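Lytic polysaccharide monooxygenase (Neurospora crassa, PDB 4QI8) probably cleaves cellulose chains oxidatively as a secreted, copper-dependent monooxygenase of the AA9 family. Local coordinates at residues E105-T108 with Q112-W115. Residues are numbered along the deposited sequence; the frame is centred on the assembly and turned at random.
Sequences EQPT and QLTW
The carboxylate of E105 meets W115 at the rim of the indole, where OE2 lies near the ring plane, 3.4 Å from W115 CB and 3.7 Å from CE3, the nearest ring atom. With CG anti to the backbone N (chi1 -179°), the extended chain brings the carboxylate to the edge of the indole, its plane turned 74° from that of the ring. Both oxygens of this buried group are gripped from outside the segments: OE1 accepts a hydrogen bond from the backbone N of M76 and OE2 one from that of S117, which fixes the rotation of the carboxylate. Q106 starts away from the second segment, and its NE2 is hydrogen-bonded to N206 OD1 and Y204 O. P107 then lays its pyrrolidine over one face of the indole. P107 CB stands 3.5 Å from the centroid of the W115 six-membered ring, almost on the normal, a CH-pi contact; farther along, P107 CD touches W115 CZ3 at 3.6 Å. Y204 packs edge-to-face with the same tryptophan. Strands 108-109 and 113-114 form a small antiparallel hairpin projecting beyond the main beta-sandwich of the AA9 fold; the side chain of W115 lies about 14 Å from the bound copper ion. At its open end T108 and T114 are a hydrogen-bonded pair: T108 N donates to T114 O (2.9 Å) and T114 N to T108 O (3.1 Å), both in the carbonyl plane. Their side chains share one face of the hairpin, T114 OG1 coming within 3.4 Å of T108 CB, and a water links T108 OG1 to T114 O. T108 O also receives a CA-H...O contact from L113 CA.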
loop_
_atom_site.group_PDB
_atom_site.type_symbol
_atom_site.label_atom_id
_atom_site.label_comp_id
_atom_site.label_asym_id
_atom_site.label_seq_id
_atom_site.Cartn_x
_atom_site.Cartn_y
_atom_site.Cartn_z
ATOM N N GLU A 105 4.968 -8.192 2.785
ATOM C CA GLU A 105 4.851 -9.242 3.785
ATOM C C GLU A 105 5.065 -10.622 3.183
ATOM O O GLU A 105 4.464 -10.964 2.169
ATOM C CB GLU A 105 3.451 -9.171 4.391
ATOM C CG GLU A 105 3.185 -10.192 5.478
ATOM C CD GLU A 105 1.795 -10.061 6.084
ATOM O OE1 GLU A 105 1.116 -9.030 5.845
ATOM O OE2 GLU A 105 1.389 -10.999 6.811
ATOM N N GLN A 106 5.913 -11.418 3.827
ATOM C CA GLN A 106 6.026 -12.840 3.538
ATOM C C GLN A 106 5.282 -13.637 4.597
ATOM O O GLN A 106 5.385 -13.331 5.780
ATOM C CB GLN A 106 7.492 -13.269 3.531
ATOM C CG GLN A 106 8.190 -13.001 2.218
ATOM C CD GLN A 106 7.866 -14.058 1.183
ATOM O OE1 GLN A 106 8.267 -15.216 1.323
ATOM N NE2 GLN A 106 7.147 -13.671 0.134
ATOM N N PRO A 107 4.553 -14.683 4.187
ATOM C CA PRO A 107 3.918 -15.558 5.169
ATOM C C PRO A 107 4.929 -16.474 5.827
ATOM O O PRO A 107 6.047 -16.628 5.334
ATOM C CB PRO A 107 2.974 -16.396 4.312
ATOM C CG PRO A 107 3.690 -16.514 2.996
ATOM C CD PRO A 107 4.409 -15.200 2.815
ATOM N N THR A 108 4.521 -17.066 6.936
ATOM C CA THR A 108 5.220 -18.191 7.506
ATOM C C THR A 108 4.700 -19.453 6.825
ATOM O O THR A 108 3.491 -19.617 6.625
ATOM C CB THR A 108 4.979 -18.241 9.017
ATOM O OG1 THR A 108 5.497 -17.053 9.624
ATOM C CG2 THR A 108 5.611 -19.470 9.641
ATOM N N GLN A 112 -0.279 -24.679 6.877
ATOM C CA GLN A 112 -0.948 -23.630 6.123
ATOM C C GLN A 112 -0.029 -22.429 6.114
ATOM O O GLN A 112 0.964 -22.404 6.840
ATOM C CB GLN A 112 -2.281 -23.257 6.767
ATOM C CG GLN A 112 -3.379 -24.266 6.500
ATOM C CD GLN A 112 -3.764 -24.309 5.034
ATOM O OE1 GLN A 112 -3.271 -25.140 4.280
ATOM N NE2 GLN A 112 -4.637 -23.400 4.620
ATOM N N LEU A 113 -0.338 -21.448 5.277
ATOM C CA LEU A 113 0.345 -20.171 5.335
ATOM C C LEU A 113 -0.266 -19.367 6.473
ATOM O O LEU A 113 -1.483 -19.291 6.592
ATOM C CB LEU A 113 0.188 -19.411 4.016
ATOM C CG LEU A 113 0.718 -20.098 2.756
ATOM C CD1 LEU A 113 0.593 -19.149 1.586
ATOM C CD2 LEU A 113 2.154 -20.571 2.926
ATOM N N THR A 114 0.569 -18.807 7.328
ATOM C CA THR A 114 0.077 -17.880 8.344
ATOM C C THR A 114 0.684 -16.508 8.102
ATOM O O THR A 114 1.840 -16.372 7.679
ATOM C CB THR A 114 0.351 -18.375 9.764
ATOM O OG1 THR A 114 1.741 -18.650 9.909
ATOM C CG2 THR A 114 -0.441 -19.652 10.055
ATOM N N TRP A 115 -0.130 -15.499 8.338
ATOM C CA TRP A 115 0.202 -14.129 7.998
ATOM C C TRP A 115 0.204 -13.283 9.256
ATOM O O TRP A 115 -0.785 -13.252 9.990
ATOM C CB TRP A 115 -0.823 -13.591 6.999
ATOM C CG TRP A 115 -0.964 -14.451 5.762
ATOM C CD1 TRP A 115 -1.793 -15.525 5.602
ATOM C CD2 TRP A 115 -0.261 -14.297 4.514
ATOM N NE1 TRP A 115 -1.647 -16.050 4.336
ATOM C CE2 TRP A 115 -0.711 -15.318 3.653
ATOM C CE3 TRP A 115 0.711 -13.403 4.051
ATOM C CZ2 TRP A 115 -0.224 -15.465 2.354
ATOM C CZ3 TRP A 115 1.195 -13.553 2.763
ATOM C CH2 TRP A 115 0.712 -14.564 1.920
HETATM O O HOH W 1 4.025 -14.825 9.558
#